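Long-range contacts in glutathione S-transferase 2 (Heligmosomoides polygyrus, PDB 1TW9), which probably catalyses the transfer of glutathione to electrophilic substrates, giving an S-substituted glutathione with release of a halide anion and a proton: residues H3-G11 with K28-F39; L140-L148 with E180-I188. One frame throughout, in Å; residues are numbered along the deposited sequence.

Interaction 1 of 2, residues H3-G11 with K28-F39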
# COMPACT_ATOMS: atom_id res chain seq x y z
N HIS A 3 19.58 -9.09 -12.02
CA HIS A 3 20.29 -8.91 -10.79
C HIS A 3 19.41 -8.17 -9.79
O HIS A 3 18.84 -7.12 -10.09
CB HIS A 3 21.52 -8.12 -11.05
CG HIS A 3 22.22 -7.75 -9.79
ND1 HIS A 3 22.98 -8.64 -9.08
CD2 HIS A 3 22.16 -6.63 -9.06
CE1 HIS A 3 23.42 -8.06 -7.98
NE2 HIS A 3 22.93 -6.83 -7.94
N TYR A 4 19.25 -8.76 -8.61
CA TYR A 4 18.44 -8.17 -7.54
C TYR A 4 19.32 -7.87 -6.34
O TYR A 4 20.16 -8.70 -5.94
CB TYR A 4 17.35 -9.14 -7.04
CG TYR A 4 16.32 -9.47 -8.08
CD1 TYR A 4 15.28 -8.59 -8.32
CD2 TYR A 4 16.36 -10.63 -8.76
CE1 TYR A 4 14.32 -8.83 -9.29
CE2 TYR A 4 15.41 -10.92 -9.74
CZ TYR A 4 14.38 -10.01 -10.00
OH TYR A 4 13.40 -10.30 -10.94
N LYS A 5 19.18 -6.67 -5.79
CA LYS A 5 19.86 -6.31 -4.59
C LYS A 5 18.83 -5.74 -3.67
O LYS A 5 18.09 -4.83 -4.05
CB LYS A 5 20.94 -5.27 -4.86
CG LYS A 5 21.62 -4.76 -3.58
CD LYS A 5 22.79 -3.85 -3.79
CE LYS A 5 22.54 -2.48 -4.27
NZ LYS A 5 23.92 -1.75 -4.31
N LEU A 6 18.76 -6.25 -2.46
CA LEU A 6 17.84 -5.71 -1.45
C LEU A 6 18.71 -5.06 -0.34
O LEU A 6 19.61 -5.71 0.20
CB LEU A 6 17.04 -6.82 -0.83
CG LEU A 6 15.95 -6.32 0.16
CD1 LEU A 6 14.83 -5.50 -0.45
CD2 LEU A 6 15.38 -7.54 0.98
N THR A 7 18.46 -3.78 -0.05
CA THR A 7 19.23 -3.06 0.99
C THR A 7 18.23 -2.74 2.14
O THR A 7 17.14 -2.17 1.93
CB THR A 7 19.84 -1.79 0.39
OG1 THR A 7 20.83 -2.14 -0.61
CG2 THR A 7 20.60 -1.07 1.48
N TYR A 8 18.65 -3.10 3.35
CA TYR A 8 17.84 -2.90 4.54
C TYR A 8 18.80 -2.93 5.74
O TYR A 8 19.98 -3.03 5.57
CB TYR A 8 16.71 -3.93 4.63
CG TYR A 8 15.74 -3.65 5.75
CD1 TYR A 8 15.05 -2.45 5.80
CD2 TYR A 8 15.54 -4.56 6.77
CE1 TYR A 8 14.18 -2.19 6.83
CE2 TYR A 8 14.71 -4.30 7.79
CZ TYR A 8 14.00 -3.09 7.81
OH TYR A 8 13.13 -2.80 8.86
N PHE A 9 18.27 -2.82 6.94
CA PHE A 9 19.03 -3.02 8.14
C PHE A 9 19.21 -4.50 8.43
O PHE A 9 18.63 -5.37 7.74
CB PHE A 9 18.32 -2.33 9.28
CG PHE A 9 18.30 -0.84 9.12
CD1 PHE A 9 19.49 -0.14 9.10
CD2 PHE A 9 17.12 -0.15 9.00
CE1 PHE A 9 19.51 1.23 8.94
CE2 PHE A 9 17.15 1.24 8.87
CZ PHE A 9 18.35 1.89 8.83
N ASN A 10 20.08 -4.79 9.41
CA ASN A 10 20.29 -6.18 9.83
C ASN A 10 19.18 -6.60 10.75
O ASN A 10 19.34 -6.69 11.95
CB ASN A 10 21.65 -6.45 10.50
CG ASN A 10 21.88 -7.91 10.75
OD1 ASN A 10 21.25 -8.74 10.14
ND2 ASN A 10 22.80 -8.22 11.66
N GLY A 11 18.06 -6.86 10.13
CA GLY A 11 16.93 -7.41 10.78
C GLY A 11 15.86 -7.83 9.81
O GLY A 11 15.96 -7.59 8.64
N LYS A 28 17.98 -15.90 -6.38
CA LYS A 28 19.15 -15.39 -5.70
C LYS A 28 19.13 -13.85 -5.74
O LYS A 28 18.75 -13.26 -6.74
CB LYS A 28 20.41 -15.98 -6.35
CG LYS A 28 21.33 -15.01 -7.00
CD LYS A 28 22.52 -15.71 -7.66
CE LYS A 28 23.89 -14.95 -7.65
NZ LYS A 28 24.22 -14.36 -9.01
N TYR A 29 19.60 -13.24 -4.68
CA TYR A 29 19.67 -11.77 -4.59
C TYR A 29 20.76 -11.39 -3.63
O TYR A 29 21.20 -12.21 -2.86
CB TYR A 29 18.34 -11.19 -4.13
CG TYR A 29 17.97 -11.56 -2.70
CD1 TYR A 29 17.50 -12.86 -2.39
CD2 TYR A 29 18.07 -10.61 -1.68
CE1 TYR A 29 17.16 -13.23 -1.08
CE2 TYR A 29 17.76 -10.96 -0.38
CZ TYR A 29 17.36 -12.26 -0.07
OH TYR A 29 17.07 -12.58 1.23
N GLU A 30 21.22 -10.15 -3.69
CA GLU A 30 22.21 -9.65 -2.79
C GLU A 30 21.47 -9.08 -1.57
O GLU A 30 20.71 -8.14 -1.72
CB GLU A 30 23.00 -8.58 -3.53
CG GLU A 30 24.31 -8.23 -2.93
CD GLU A 30 25.07 -7.18 -3.75
OE1 GLU A 30 26.00 -6.62 -3.17
OE2 GLU A 30 24.74 -6.93 -4.95
N ASP A 31 21.66 -9.68 -0.40
CA ASP A 31 20.96 -9.30 0.82
C ASP A 31 21.91 -8.37 1.60
O ASP A 31 22.82 -8.82 2.33
CB ASP A 31 20.61 -10.54 1.65
CG ASP A 31 19.68 -10.26 2.80
OD1 ASP A 31 18.94 -9.26 2.70
OD2 ASP A 31 19.64 -11.03 3.82
N VAL A 32 21.74 -7.08 1.37
CA VAL A 32 22.60 -6.04 1.97
C VAL A 32 21.99 -5.54 3.28
O VAL A 32 20.87 -5.05 3.32
CB VAL A 32 22.89 -4.87 1.00
CG1 VAL A 32 23.75 -3.83 1.68
CG2 VAL A 32 23.56 -5.43 -0.31
N ARG A 33 22.77 -5.70 4.36
CA ARG A 33 22.31 -5.42 5.71
C ARG A 33 23.26 -4.36 6.26
O ARG A 33 24.40 -4.64 6.66
CB ARG A 33 22.34 -6.66 6.59
CG ARG A 33 21.31 -7.66 6.18
CD ARG A 33 21.46 -9.04 6.83
NE ARG A 33 20.43 -9.92 6.37
CZ ARG A 33 19.38 -10.31 7.10
NH1 ARG A 33 19.29 -9.99 8.39
NH2 ARG A 33 18.46 -11.08 6.56
N LEU A 34 22.74 -3.15 6.27
CA LEU A 34 23.50 -2.00 6.72
C LEU A 34 23.49 -1.84 8.22
O LEU A 34 22.50 -2.12 8.86
CB LEU A 34 22.90 -0.76 6.08
CG LEU A 34 22.87 -0.69 4.55
CD1 LEU A 34 22.27 0.57 4.12
CD2 LEU A 34 24.28 -0.86 3.93
N THR A 35 24.59 -1.31 8.76
CA THR A 35 24.55 -0.76 10.09
C THR A 35 24.01 0.68 10.01
O THR A 35 23.97 1.29 8.94
CB THR A 35 25.96 -0.73 10.70
OG1 THR A 35 26.84 0.07 9.88
CG2 THR A 35 26.63 -2.13 10.69
N GLN A 36 23.58 1.21 11.14
CA GLN A 36 23.16 2.61 11.21
C GLN A 36 24.29 3.50 10.69
O GLN A 36 24.05 4.50 10.03
CB GLN A 36 22.84 3.03 12.65
CG GLN A 36 21.54 3.84 12.85
CD GLN A 36 21.17 4.77 11.69
OE1 GLN A 36 20.03 4.77 11.25
NE2 GLN A 36 22.12 5.57 11.23
N GLU A 37 25.52 3.11 11.01
CA GLU A 37 26.67 3.89 10.65
C GLU A 37 26.91 3.88 9.14
O GLU A 37 27.29 4.91 8.57
CB GLU A 37 27.91 3.38 11.41
CG GLU A 37 27.92 3.71 12.90
CD GLU A 37 27.01 2.84 13.77
OE1 GLU A 37 26.50 1.78 13.31
OE2 GLU A 37 26.82 3.24 14.96
N THR A 38 26.69 2.75 8.47
CA THR A 38 26.88 2.76 7.02
C THR A 38 25.66 3.32 6.30
O THR A 38 25.78 3.78 5.17
CB THR A 38 27.25 1.38 6.46
OG1 THR A 38 27.38 1.46 5.03
CG2 THR A 38 26.15 0.42 6.67
N PHE A 39 24.51 3.27 6.96
CA PHE A 39 23.27 3.83 6.39
C PHE A 39 23.36 5.35 6.22
O PHE A 39 22.90 5.89 5.21
CB PHE A 39 22.09 3.52 7.30
CG PHE A 39 20.81 4.25 6.93
CD1 PHE A 39 19.99 3.78 5.92
CD2 PHE A 39 20.46 5.43 7.56
CE1 PHE A 39 18.83 4.46 5.58
CE2 PHE A 39 19.31 6.09 7.21
CZ PHE A 39 18.49 5.57 6.20
O HOH W 1 20.32 -11.44 -8.24
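Phe9 sets CZ over one face of the Phe39 ring, offset toward the rim, with the two planes 50° apart; its CE1 also reaches Phe39 CB at 3.8 Å. At the edge of the Phe9 ring, in its plane, lies the carbonyl oxygen of Leu34. The second flat group is the guanidinium of Arg33, which takes partners at two edges. NH1 donates to Asn10 OD1 at 2.9 Å, while NE and NH2 grip the single oxygen OD2 of Asp31 side-on, NE at 2.9 Å. The Asn10 amide stands nearly upright to the guanidinium, at 80°. Held from both segments, the arginine head has little freedom to rotate, and the chain, extended from CG to NE, carries it across the Asn10 side chain.

Between these groups the strands run parallel, and the backbone bonds alternate: Leu6 is bonded through N to Glu30 O (2.8 Å) and through O to Val32 N, Tyr8 likewise to Val32 O and Leu34 N. A water bridges Tyr4 N and Lys28 O just before the first backbone bond, Glu30 N to Tyr4 O. On the face of Lys5, Thr7 and Val32, Thr7 CG2, anti to its own N (OG1 at chi1 -66°), packs on Leu34 CD1 at 3.5 Å.

Strands 4-9 and 30-34 are joined through helix 16-24 as the beta-alpha-beta unit of the thioredoxin-like N-terminal domain. Arg19 of that helix forms a salt bridge with Asp31, and Phe22 stacks on Tyr29. Strand 53-56 pairs antiparallel with the far side of strand 4-9, while Trp197 of helix 192-200 touches Tyr29, Asp31 and Arg33.

Interaction 2 of 2, residues L140-L148 with E180-I188. Unlike the reference sequence in segment 140-148: Leu140 (reference Pro).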
# COMPACT_ATOMS: atom_id res chain seq x y z
N LEU A 140 -9.89 -16.40 5.93
CA LEU A 140 -9.52 -17.82 5.97
C LEU A 140 -10.72 -18.71 5.90
O LEU A 140 -10.78 -19.73 5.15
CB LEU A 140 -8.73 -18.13 7.22
CG LEU A 140 -7.43 -17.37 7.26
CD1 LEU A 140 -6.70 -17.36 8.61
CD2 LEU A 140 -6.46 -17.90 6.21
N LYS A 141 -11.72 -18.43 6.70
CA LYS A 141 -12.75 -19.43 6.75
C LYS A 141 -13.66 -19.44 5.49
O LYS A 141 -14.33 -20.43 5.24
CB LYS A 141 -13.44 -19.49 8.07
CG LYS A 141 -14.23 -18.33 8.47
CD LYS A 141 -14.32 -18.33 10.03
CE LYS A 141 -14.24 -19.69 10.71
NZ LYS A 141 -13.25 -19.60 11.84
N LYS A 142 -13.61 -18.39 4.67
CA LYS A 142 -14.39 -18.45 3.42
C LYS A 142 -13.64 -19.02 2.26
O LYS A 142 -14.22 -19.20 1.19
CB LYS A 142 -14.97 -17.10 3.07
CG LYS A 142 -14.02 -16.10 2.57
CD LYS A 142 -14.79 -14.82 2.34
CE LYS A 142 -13.88 -13.64 2.11
NZ LYS A 142 -14.75 -12.41 1.92
N ASN A 143 -12.37 -19.36 2.48
CA ASN A 143 -11.51 -19.92 1.46
C ASN A 143 -11.04 -21.34 1.82
O ASN A 143 -10.29 -21.52 2.80
CB ASN A 143 -10.35 -18.95 1.35
CG ASN A 143 -9.45 -19.20 0.13
OD1 ASN A 143 -8.54 -18.42 -0.16
ND2 ASN A 143 -9.69 -20.28 -0.58
N SER A 144 -11.44 -22.34 1.06
CA SER A 144 -11.12 -23.73 1.38
C SER A 144 -9.64 -24.13 1.23
O SER A 144 -9.23 -25.21 1.67
CB SER A 144 -11.97 -24.67 0.51
OG SER A 144 -11.57 -24.59 -0.84
N SER A 145 -8.84 -23.28 0.60
CA SER A 145 -7.49 -23.63 0.22
C SER A 145 -6.49 -23.60 1.37
O SER A 145 -5.44 -24.24 1.28
CB SER A 145 -7.01 -22.68 -0.87
OG SER A 145 -6.80 -21.37 -0.37
N GLY A 146 -6.81 -22.84 2.39
CA GLY A 146 -5.90 -22.57 3.49
C GLY A 146 -5.07 -21.30 3.38
O GLY A 146 -4.41 -20.94 4.31
N PHE A 147 -5.16 -20.64 2.24
CA PHE A 147 -4.55 -19.34 2.00
C PHE A 147 -5.53 -18.23 2.20
O PHE A 147 -6.77 -18.48 2.34
CB PHE A 147 -3.95 -19.27 0.59
CG PHE A 147 -2.98 -20.38 0.32
CD1 PHE A 147 -3.33 -21.43 -0.51
CD2 PHE A 147 -1.76 -20.43 0.96
CE1 PHE A 147 -2.47 -22.47 -0.72
CE2 PHE A 147 -0.89 -21.51 0.78
CZ PHE A 147 -1.21 -22.50 -0.10
N LEU A 148 -5.02 -17.02 2.31
CA LEU A 148 -5.87 -15.85 2.52
C LEU A 148 -6.75 -15.54 1.31
O LEU A 148 -7.93 -15.22 1.48
CB LEU A 148 -5.06 -14.68 2.97
CG LEU A 148 -4.62 -14.70 4.43
CD1 LEU A 148 -3.61 -13.69 4.69
CD2 LEU A 148 -5.85 -14.48 5.29
N GLU A 180 -7.52 -20.88 13.37
CA GLU A 180 -7.32 -20.84 11.88
C GLU A 180 -6.08 -20.00 11.52
O GLU A 180 -5.33 -20.33 10.62
CB GLU A 180 -8.55 -20.30 11.16
CG GLU A 180 -9.80 -21.15 11.23
CD GLU A 180 -10.59 -21.00 12.54
OE1 GLU A 180 -10.36 -20.02 13.35
OE2 GLU A 180 -11.47 -21.89 12.78
N VAL A 181 -5.87 -18.91 12.26
CA VAL A 181 -4.72 -18.06 12.02
C VAL A 181 -3.47 -18.81 12.40
O VAL A 181 -2.48 -18.73 11.71
CB VAL A 181 -4.81 -16.74 12.80
CG1 VAL A 181 -3.49 -15.97 12.74
CG2 VAL A 181 -5.94 -15.88 12.31
N LYS A 182 -3.49 -19.53 13.53
CA LYS A 182 -2.32 -20.35 13.89
C LYS A 182 -2.00 -21.39 12.80
O LYS A 182 -0.83 -21.61 12.50
CB LYS A 182 -2.51 -21.12 15.22
CG LYS A 182 -1.13 -21.72 15.62
CD LYS A 182 -1.01 -22.36 16.88
CE LYS A 182 0.47 -22.88 17.03
NZ LYS A 182 0.68 -23.36 18.46
N ALA A 183 -3.03 -22.08 12.30
CA ALA A 183 -2.93 -23.14 11.32
C ALA A 183 -2.29 -22.56 10.05
O ALA A 183 -1.43 -23.13 9.40
CB ALA A 183 -4.34 -23.65 10.98
N HIS A 184 -2.74 -21.36 9.74
CA HIS A 184 -2.21 -20.63 8.56
C HIS A 184 -0.75 -20.28 8.75
O HIS A 184 0.07 -20.53 7.88
CB HIS A 184 -3.05 -19.39 8.26
CG HIS A 184 -2.48 -18.47 7.22
ND1 HIS A 184 -1.59 -17.47 7.51
CD2 HIS A 184 -2.68 -18.42 5.88
CE1 HIS A 184 -1.28 -16.83 6.38
NE2 HIS A 184 -1.96 -17.38 5.38
N MET A 185 -0.41 -19.76 9.91
CA MET A 185 0.96 -19.46 10.24
C MET A 185 1.82 -20.68 10.05
O MET A 185 2.91 -20.60 9.42
CB MET A 185 1.02 -18.93 11.67
CG MET A 185 2.33 -18.38 12.10
SD MET A 185 2.79 -18.89 13.76
CE MET A 185 3.61 -20.18 12.99
N GLU A 186 1.36 -21.83 10.54
CA GLU A 186 2.20 -23.02 10.46
C GLU A 186 2.32 -23.51 9.02
O GLU A 186 3.40 -23.89 8.57
CB GLU A 186 1.67 -24.08 11.35
CG GLU A 186 1.78 -23.68 12.79
CD GLU A 186 3.17 -23.69 13.44
OE1 GLU A 186 3.19 -23.37 14.65
OE2 GLU A 186 4.24 -24.01 12.83
N ARG A 187 1.22 -23.47 8.31
CA ARG A 187 1.24 -23.91 6.91
C ARG A 187 2.22 -23.07 6.11
O ARG A 187 3.00 -23.58 5.33
CB ARG A 187 -0.15 -23.68 6.36
CG ARG A 187 -0.39 -23.93 4.93
CD ARG A 187 -1.84 -23.52 4.59
NE ARG A 187 -2.85 -24.33 5.34
CZ ARG A 187 -3.79 -23.89 6.20
NH1 ARG A 187 -4.02 -22.58 6.55
NH2 ARG A 187 -4.55 -24.82 6.72
N ILE A 188 2.16 -21.77 6.30
CA ILE A 188 3.01 -20.87 5.52
C ILE A 188 4.47 -21.06 5.89
O ILE A 188 5.34 -21.12 5.07
CB ILE A 188 2.57 -19.41 5.67
CG1 ILE A 188 1.15 -19.24 5.17
CG2 ILE A 188 3.51 -18.48 4.88
CD1 ILE A 188 0.90 -19.75 3.75
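Lys141 NZ meets Glu180 OE2 at 3.0 Å in a salt bridge between the last turn of helix 119-142 and helix 179-189. The lysine chain, bent at chi3 and chi4, curls back to the carboxylate. Farther along, Gly146 lies against Arg187: its CA sits over one face of the guanidinium, 3.5 Å above the plane, and the carbonyl oxygen of Ala183 lies over the opposite face. Gly146 O is 2.8 Å from Arg187 NH1 and also lies at the edge of the His184 ring, in its plane, 3.4 Å from His184 CD2. The positive phi of Gly146 (94°), at the end of the type I turn from Asn143, suits a glycine and lets the guanidinium lie close against the backbone.

His184 lies between the leucines and Gly146. Its CG is anti to the backbone N (chi1 171°), which directs the ring toward segment 140-148, where Leu140 CD2 touches His184 CD2 at 3.8 Å, the two side chains crossing at about a right angle, and Leu148 CG approaches His184 NE2. Leu140, a proline in the reference sequence, also places CD1 against Val181 CG2 at 4.1 Å. Phe147 turns an edge to Ile188 CD1, 3.9 Å from Phe147 CE2.

Asp157 of helix 155-170 accepts from both His184 NE2 and Leu148 N, tying the loop and helix 179-189 to a third element of the helical C-terminal domain. Val164 and Ala161 of the same helix touch Val181 and Ile188, respectively, and Ile136 of helix 119-142 packs on Val181 and Leu148.

The two contacts lie in different domains and on opposite sides of the chain's centre: interaction 1 in the thioredoxin-like N-terminal domain, interaction 2 in the all-helical C-terminal one. Their centres are 31 Å apart and their nearest atoms about 15 Å, so they do not touch. Along the chain they come in series, residues 3-39 being complete before 140-188 begins. In this glutathione-free structure Tyr8 of interaction 1 is bonded through OH to Ala14 N; its place at the end of the first strand is consistent with the glutathione-activating tyrosine of sigma-class relatives. Interaction 2 packs the end of helix 119-142 and the loop after it on helix 179-189, within its own domain, whereas interaction 1 touches that domain at Trp197.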